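PDB 2R77: phosphatidylethanolamine-binding protein, putative, which probably binds phosphatidylethanolamine and may take part in regulating protein kinases. Local coordinates for residues V87-D92 with E105-V110; V110-K115 with V128-Y133; S148-L153 with V197-C202. All blocks are in the same frame, centred on the assembly; numbering follows the deposited sequence.

Interaction 1 of 3, residues V87-D92 with E105-V110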
# COMPACT_ATOMS: atom_id res chain seq x y z
N VAL A 87 5.21 2.17 -8.57
CA VAL A 87 3.79 1.91 -8.41
C VAL A 87 3.55 1.94 -6.91
O VAL A 87 4.29 1.33 -6.15
CB VAL A 87 3.39 0.54 -8.95
CG1 VAL A 87 1.87 0.34 -8.79
CG2 VAL A 87 3.80 0.43 -10.43
N LEU A 88 2.53 2.69 -6.51
CA LEU A 88 2.11 2.76 -5.10
C LEU A 88 0.77 2.05 -4.95
O LEU A 88 -0.17 2.32 -5.69
CB LEU A 88 1.96 4.23 -4.63
CG LEU A 88 1.54 4.50 -3.17
CD1 LEU A 88 1.89 5.91 -2.71
CD2 LEU A 88 0.04 4.30 -3.05
N PHE A 89 0.72 1.14 -3.98
CA PHE A 89 -0.53 0.46 -3.62
C PHE A 89 -0.89 0.90 -2.18
O PHE A 89 -0.02 0.90 -1.30
CB PHE A 89 -0.32 -1.06 -3.51
CG PHE A 89 0.05 -1.75 -4.81
CD1 PHE A 89 -0.93 -2.46 -5.54
CD2 PHE A 89 1.37 -1.75 -5.29
CE1 PHE A 89 -0.61 -3.14 -6.70
CE2 PHE A 89 1.69 -2.44 -6.48
CZ PHE A 89 0.69 -3.12 -7.19
N MET A 90 -2.16 1.19 -1.92
CA MET A 90 -2.62 1.16 -0.53
C MET A 90 -3.55 -0.01 -0.42
O MET A 90 -4.49 -0.11 -1.20
CB MET A 90 -3.38 2.42 -0.09
CG MET A 90 -3.61 2.39 1.45
SD MET A 90 -4.42 3.88 2.13
CE MET A 90 -6.17 3.43 2.18
N VAL A 91 -3.27 -0.89 0.55
CA VAL A 91 -4.05 -2.13 0.72
C VAL A 91 -4.32 -2.42 2.18
O VAL A 91 -3.48 -2.16 3.06
CB VAL A 91 -3.37 -3.40 0.12
CG1 VAL A 91 -3.13 -3.24 -1.38
CG2 VAL A 91 -2.05 -3.75 0.86
N ASP A 92 -5.52 -2.93 2.43
CA ASP A 92 -5.88 -3.45 3.76
C ASP A 92 -5.70 -4.97 3.73
O ASP A 92 -6.46 -5.66 3.09
CB ASP A 92 -7.35 -3.10 4.06
CG ASP A 92 -7.79 -3.60 5.42
OD1 ASP A 92 -6.98 -4.26 6.13
OD2 ASP A 92 -8.96 -3.34 5.77
N GLU A 105 -6.41 -9.43 1.34
CA GLU A 105 -6.13 -8.05 0.95
C GLU A 105 -7.27 -7.42 0.15
O GLU A 105 -7.84 -8.02 -0.79
CB GLU A 105 -4.83 -8.01 0.14
CG GLU A 105 -3.58 -8.34 0.95
CD GLU A 105 -2.32 -8.35 0.11
OE1 GLU A 105 -2.39 -7.97 -1.09
OE2 GLU A 105 -1.27 -8.76 0.65
N TYR A 106 -7.58 -6.19 0.52
CA TYR A 106 -8.55 -5.35 -0.18
C TYR A 106 -7.76 -4.13 -0.66
O TYR A 106 -7.14 -3.43 0.16
CB TYR A 106 -9.68 -4.92 0.76
CG TYR A 106 -10.86 -4.33 0.01
CD1 TYR A 106 -11.93 -5.14 -0.38
CD2 TYR A 106 -10.89 -2.97 -0.33
CE1 TYR A 106 -13.01 -4.61 -1.07
CE2 TYR A 106 -11.98 -2.42 -1.02
CZ TYR A 106 -13.03 -3.25 -1.39
OH TYR A 106 -14.10 -2.74 -2.07
N ILE A 107 -7.74 -3.90 -1.98
CA ILE A 107 -6.90 -2.84 -2.52
C ILE A 107 -7.69 -1.54 -2.53
O ILE A 107 -8.79 -1.49 -3.10
CB ILE A 107 -6.33 -3.15 -3.93
CG1 ILE A 107 -5.39 -4.37 -3.85
CG2 ILE A 107 -5.59 -1.93 -4.47
CD1 ILE A 107 -4.60 -4.69 -5.13
N HIS A 108 -7.11 -0.51 -1.90
CA HIS A 108 -7.71 0.81 -1.77
C HIS A 108 -7.25 1.89 -2.77
O HIS A 108 -7.95 2.88 -2.96
CB HIS A 108 -7.50 1.34 -0.34
CG HIS A 108 -8.38 0.68 0.68
ND1 HIS A 108 -9.56 1.24 1.13
CD2 HIS A 108 -8.28 -0.53 1.28
CE1 HIS A 108 -10.13 0.41 1.99
NE2 HIS A 108 -9.37 -0.66 2.11
N TRP A 109 -6.09 1.69 -3.42
CA TRP A 109 -5.51 2.76 -4.21
C TRP A 109 -4.34 2.17 -4.98
O TRP A 109 -3.52 1.44 -4.42
CB TRP A 109 -5.05 3.89 -3.26
CG TRP A 109 -4.54 5.13 -3.91
CD1 TRP A 109 -4.95 5.69 -5.12
CD2 TRP A 109 -3.61 6.04 -3.34
NE1 TRP A 109 -4.28 6.89 -5.33
CE2 TRP A 109 -3.44 7.11 -4.27
CE3 TRP A 109 -2.86 6.04 -2.15
CZ2 TRP A 109 -2.57 8.18 -4.03
CZ3 TRP A 109 -1.99 7.11 -1.91
CH2 TRP A 109 -1.84 8.16 -2.86
N VAL A 110 -4.28 2.44 -6.28
CA VAL A 110 -3.10 2.08 -7.06
C VAL A 110 -2.75 3.26 -7.98
O VAL A 110 -3.59 3.69 -8.79
CB VAL A 110 -3.29 0.78 -7.89
CG1 VAL A 110 -2.03 0.45 -8.74
CG2 VAL A 110 -3.59 -0.42 -6.98

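Interaction 2 of 3, residues V110-K115 with V128-Y133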
# COMPACT_ATOMS: atom_id res chain seq x y z
N VAL A 110 -4.28 2.44 -6.28
CA VAL A 110 -3.10 2.08 -7.06
C VAL A 110 -2.75 3.26 -7.98
O VAL A 110 -3.59 3.69 -8.79
CB VAL A 110 -3.29 0.78 -7.89
CG1 VAL A 110 -2.03 0.45 -8.74
CG2 VAL A 110 -3.59 -0.42 -6.98
N VAL A 111 -1.53 3.75 -7.83
CA VAL A 111 -1.02 4.82 -8.69
C VAL A 111 0.28 4.35 -9.32
O VAL A 111 1.20 3.89 -8.62
CB VAL A 111 -0.73 6.13 -7.91
CG1 VAL A 111 -0.42 7.29 -8.89
CG2 VAL A 111 -1.88 6.53 -7.05
N SER A 112 0.37 4.49 -10.64
CA SER A 112 1.58 4.13 -11.36
C SER A 112 2.18 5.34 -12.08
O SER A 112 1.69 6.48 -11.95
CB SER A 112 1.27 2.99 -12.32
OG SER A 112 2.42 2.47 -12.96
N GLY A 113 3.27 5.10 -12.81
CA GLY A 113 3.88 6.14 -13.62
C GLY A 113 4.63 7.19 -12.82
O GLY A 113 4.93 8.27 -13.34
N ILE A 114 4.93 6.87 -11.56
CA ILE A 114 5.62 7.79 -10.65
C ILE A 114 7.13 7.91 -10.91
O ILE A 114 7.90 6.97 -10.66
CB ILE A 114 5.35 7.42 -9.15
CG1 ILE A 114 3.85 7.51 -8.85
CG2 ILE A 114 6.13 8.34 -8.22
CD1 ILE A 114 3.44 6.77 -7.58
N LYS A 115 7.54 9.08 -11.39
CA LYS A 115 8.96 9.32 -11.65
C LYS A 115 9.61 10.32 -10.69
O LYS A 115 10.83 10.35 -10.54
CB LYS A 115 9.17 9.70 -13.12
CG LYS A 115 9.17 8.45 -14.03
CD LYS A 115 8.94 8.79 -15.50
CE LYS A 115 10.24 9.14 -16.22
NZ LYS A 115 11.08 7.94 -16.50
N VAL A 128 -0.28 7.99 -13.28
CA VAL A 128 -1.46 7.33 -13.79
C VAL A 128 -2.16 6.67 -12.59
O VAL A 128 -1.60 5.79 -11.94
CB VAL A 128 -1.11 6.27 -14.87
CG1 VAL A 128 -2.37 5.60 -15.39
CG2 VAL A 128 -0.32 6.93 -16.03
N THR A 129 -3.36 7.14 -12.27
CA THR A 129 -4.13 6.55 -11.19
C THR A 129 -4.91 5.37 -11.76
O THR A 129 -5.88 5.56 -12.50
CB THR A 129 -5.08 7.59 -10.53
OG1 THR A 129 -4.29 8.65 -9.99
CG2 THR A 129 -5.90 6.94 -9.43
N ILE A 130 -4.46 4.16 -11.44
CA ILE A 130 -5.08 2.95 -11.95
C ILE A 130 -6.36 2.59 -11.19
O ILE A 130 -7.40 2.31 -11.80
CB ILE A 130 -4.09 1.76 -11.95
CG1 ILE A 130 -2.84 2.13 -12.77
CG2 ILE A 130 -4.77 0.51 -12.49
CD1 ILE A 130 -1.77 1.12 -12.76
N LEU A 131 -6.27 2.60 -9.86
CA LEU A 131 -7.44 2.42 -9.00
C LEU A 131 -7.53 3.63 -8.07
O LEU A 131 -6.60 3.92 -7.35
CB LEU A 131 -7.33 1.10 -8.20
CG LEU A 131 -7.37 -0.21 -9.01
CD1 LEU A 131 -7.23 -1.43 -8.09
CD2 LEU A 131 -8.66 -0.28 -9.87
N PRO A 132 -8.66 4.37 -8.12
CA PRO A 132 -8.75 5.62 -7.35
C PRO A 132 -8.79 5.35 -5.84
O PRO A 132 -9.19 4.26 -5.41
CB PRO A 132 -10.09 6.20 -7.79
CG PRO A 132 -10.88 5.02 -8.15
CD PRO A 132 -9.91 4.08 -8.83
N TYR A 133 -8.40 6.35 -5.06
CA TYR A 133 -8.34 6.22 -3.62
C TYR A 133 -9.73 6.02 -3.02
O TYR A 133 -10.64 6.81 -3.29
CB TYR A 133 -7.72 7.47 -2.97
CG TYR A 133 -7.61 7.36 -1.46
CD1 TYR A 133 -6.45 6.84 -0.87
CD2 TYR A 133 -8.66 7.74 -0.62
CE1 TYR A 133 -6.32 6.72 0.52
CE2 TYR A 133 -8.55 7.65 0.78
CZ TYR A 133 -7.39 7.14 1.34
OH TYR A 133 -7.24 7.00 2.70

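Interaction 3 of 3, residues S148-L153 with V197-C202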
# COMPACT_ATOMS: atom_id res chain seq x y z
N SER A 148 -1.61 -0.64 4.63
CA SER A 148 -0.27 -0.80 4.06
C SER A 148 -0.03 0.02 2.80
O SER A 148 -0.91 0.11 1.95
CB SER A 148 -0.06 -2.28 3.75
OG SER A 148 0.12 -3.00 4.96
N PHE A 149 1.16 0.63 2.70
CA PHE A 149 1.56 1.35 1.49
C PHE A 149 2.77 0.62 0.94
O PHE A 149 3.80 0.53 1.62
CB PHE A 149 1.90 2.82 1.81
CG PHE A 149 0.70 3.64 2.23
CD1 PHE A 149 -0.01 4.38 1.29
CD2 PHE A 149 0.27 3.64 3.56
CE1 PHE A 149 -1.10 5.16 1.68
CE2 PHE A 149 -0.86 4.40 3.94
CZ PHE A 149 -1.54 5.15 2.99
N ILE A 150 2.61 0.03 -0.23
CA ILE A 150 3.64 -0.81 -0.84
C ILE A 150 4.09 -0.13 -2.12
O ILE A 150 3.25 0.21 -2.97
CB ILE A 150 3.11 -2.22 -1.13
CG1 ILE A 150 2.58 -2.88 0.17
CG2 ILE A 150 4.20 -3.10 -1.78
CD1 ILE A 150 1.79 -4.15 -0.07
N ILE A 151 5.39 0.04 -2.28
CA ILE A 151 5.95 0.63 -3.49
C ILE A 151 6.67 -0.47 -4.27
O ILE A 151 7.49 -1.20 -3.70
CB ILE A 151 6.96 1.77 -3.14
CG1 ILE A 151 6.38 2.73 -2.09
CG2 ILE A 151 7.39 2.49 -4.39
CD1 ILE A 151 4.96 3.24 -2.40
N SER A 152 6.37 -0.59 -5.56
CA SER A 152 7.08 -1.54 -6.43
C SER A 152 7.61 -0.81 -7.66
O SER A 152 7.25 0.35 -7.89
CB SER A 152 6.19 -2.72 -6.80
OG SER A 152 5.14 -2.34 -7.68
N LEU A 153 8.47 -1.47 -8.43
CA LEU A 153 9.08 -0.86 -9.63
C LEU A 153 8.60 -1.48 -10.91
O LEU A 153 8.63 -2.71 -11.05
CB LEU A 153 10.59 -1.07 -9.60
CG LEU A 153 11.48 -0.09 -8.90
CD1 LEU A 153 12.92 -0.57 -9.05
CD2 LEU A 153 11.27 1.29 -9.50
N VAL A 197 10.03 -2.36 -3.48
CA VAL A 197 11.17 -1.50 -3.04
C VAL A 197 10.93 -0.61 -1.82
O VAL A 197 11.88 -0.11 -1.22
CB VAL A 197 11.78 -0.66 -4.23
CG1 VAL A 197 12.32 -1.58 -5.34
CG2 VAL A 197 10.76 0.29 -4.81
N GLY A 198 9.68 -0.41 -1.42
CA GLY A 198 9.41 0.42 -0.24
C GLY A 198 8.13 0.01 0.46
O GLY A 198 7.24 -0.60 -0.15
N TYR A 199 8.05 0.33 1.74
CA TYR A 199 6.87 -0.06 2.50
C TYR A 199 6.69 0.78 3.75
O TYR A 199 7.64 1.07 4.48
CB TYR A 199 7.00 -1.52 2.91
CG TYR A 199 5.84 -2.05 3.70
CD1 TYR A 199 4.65 -2.41 3.06
CD2 TYR A 199 5.91 -2.16 5.09
CE1 TYR A 199 3.55 -2.93 3.77
CE2 TYR A 199 4.81 -2.67 5.83
CZ TYR A 199 3.65 -3.05 5.15
OH TYR A 199 2.57 -3.54 5.87
N ASN A 200 5.45 1.14 4.00
CA ASN A 200 5.11 1.72 5.29
C ASN A 200 3.71 1.28 5.68
O ASN A 200 2.93 0.87 4.81
CB ASN A 200 5.20 3.26 5.26
CG ASN A 200 5.68 3.84 6.60
OD1 ASN A 200 5.48 3.25 7.68
ND2 ASN A 200 6.34 5.02 6.52
N TRP A 201 3.40 1.37 6.96
CA TRP A 201 2.08 0.93 7.44
C TRP A 201 1.65 1.63 8.71
O TRP A 201 2.46 2.22 9.40
CB TRP A 201 2.02 -0.59 7.62
CG TRP A 201 2.73 -1.11 8.88
CD1 TRP A 201 2.14 -1.66 10.00
CD2 TRP A 201 4.16 -1.17 9.10
NE1 TRP A 201 3.12 -2.03 10.92
CE2 TRP A 201 4.36 -1.75 10.39
CE3 TRP A 201 5.28 -0.79 8.34
CZ2 TRP A 201 5.65 -1.95 10.93
CZ3 TRP A 201 6.58 -1.01 8.90
CH2 TRP A 201 6.74 -1.59 10.17
N CYS A 202 0.35 1.57 8.98
CA CYS A 202 -0.17 2.03 10.27
C CYS A 202 -1.23 1.02 10.66
O CYS A 202 -1.49 0.06 9.91
CB CYS A 202 -0.77 3.45 10.16
SG CYS A 202 -2.14 3.54 8.89

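Interaction 1 of 3, residues V87-D92 with E105-V110
Leu88 lays its CD2 methyl over one face of the Trp109 indole, 3.9 Å from the centroid of the six-membered ring, a CH-pi contact in which a slim branched chain suits a broad flat one. Met90 CB meets the same ring at its edge. Packing is just as close on the other side of the sheet, where Phe89 CD1 lies 3.6 Å from Val110 CG2. These two side chains point the same way, side by side, and helix 185-191 packs against Phe89, Val91 and Ile107. The two strands form an antiparallel hairpin at the heart of the protein's five-stranded sheet, interrupted by a classic beta bulge: His108 and Trp109 both face Met90, whose O accepts a bond from His108 N at 2.7 Å and a weak one from Trp109 N. Bent at its last torsion (chi3 95°), Met90 turns CE to 3.5 Å from His108 CB. Toward Asp92 the side-chain fit becomes looser and polar, although still buried. Asp92 CB stays 3.7 Å from His108 NE2, while its OD2 pairs with Lys172 and His145, and His108 holds Lys172 through NE2 and Val134 O through ND1. Asp92 opens the DPDxP signature of the family, which in relatives borders the anion-binding pocket. The Tyr106 ring reaches beyond the hairpin and stacks on Tyr168.

Interaction 2 of 3, residues V110-K115 with V128-Y133
The flat groups joining Val110 to Ile130 and Leu131 are peptide units, and their carbonyls are used in different ways. In the plane of the Val110 carbonyl, on a lone pair, sits Leu131 N, 3.1 Å from Val110 O; Ile130 N approaches the same oxygen tilted out of that plane, with Ile130 N to Val110 O at 2.8 Å but a bent N-H...O angle of 130°. The Leu131 carbonyl likewise offers an in-plane lone pair, to Val110 N 3.0 Å from Leu131 O. At the other end of the contact, Ser112 N lies in the plane of the Val128 carbonyl, 2.7 Å from Val128 O, whereas Val128 N comes from above the plane of the Ser112 carbonyl, 44° out of it. Ile130 and Leu131 both face Val110, a classic beta bulge, and so both N-H groups share its oxygen. It falls where 128-131, an outermost strand of the five-stranded antiparallel sheet, turns a corner, so the edge strand changes course and yet keeps bonding to its neighbour. The extra residue also adds apolar bulk. Ile130 has CG1 anti to its carbonyl carbon (chi1 -56°), and this branch carries CD1 along the neighbouring strand to 3.6 Å from Ser112 CB. The Ile130 side chain crosses Val110 at a slant, Ile130 CB 4.0 Å from Val110 CG1, while Leu131 runs beside the other branch, with Leu131 CD1 3.9 Å from Val110 CG2. A beta-branched valine suits this spot because its two methyls serve two partners. Small Ser112 leaves room for the Ile130 tip and turns OG to Lys159 O. Thr129, paired with Val111 on the reverse face, is exposed, as its hydroxyl permits; Ile162 and Leu165 cover Ile130.

Interaction 3 of 3, residues S148-L153 with V197-C202
Ile150 presses its CG1 against the edge of the Tyr199 ring, in the ring plane and 3.6 Å from Tyr199 CD1. With CG anti to the backbone N (chi1 -180°), the tyrosine reaches across to the opposing strand, and its hydroxyl ends at Ser148, donating a hydrogen bond from Tyr199 OH to Ser148 OG over 2.7 Å. A small serine leaves space for the phenol; its OG is also bonded to Arg146 O. On the opposite face, Gly198 offers bare backbone to Ile151, whose CG1 nestles 3.9 Å from Gly198 O; a side-chain carbon on Gly198 would crowd that CG1, so the isoleucine fills the hollow. The neighbouring bump is Val197, its side chain about at a right angle to those of Ile151 and Leu153, with Val197 CG2 4.0 Å from Ile151 CG2 and Val197 CG1 3.9 Å from Leu153 CD1. This pairing completes one edge of the five-stranded antiparallel sheet with strand 196-201, and a classic beta bulge lies at Val197 and Gly198, whose N atoms both reach Ile151 O from one face of its plane. Phe149 points to the Ile151 side, where Leu46 and Ile48 of the three-stranded sheet receive its ring. Helix 30-33 packs over Tyr199 and Trp201 on the reverse.

How the interactions relate
All three interactions belong to one five-stranded antiparallel sheet, and each contains a classic beta bulge. Interaction 1 is central: it shares Val110 and strand 104-114 with interaction 2, and meets interaction 3 through neighbouring strands, Val87 N lying 2.8 Å from Ser152 O and Met90 SD packing on the Phe149 ring. Interactions 2 and 3 add the two outermost strands and do not touch, their centres standing about 14 Å apart. Interactions 1 and 3 are buried and rich in aromatic rings, with polar groups matched to partners; interaction 2, farther from the centre and partly exposed, has similar backbone bonding, but its side chains across the strands are mainly aliphatic, with no aromatic ring taking part, and it accommodates a threonine at the surface.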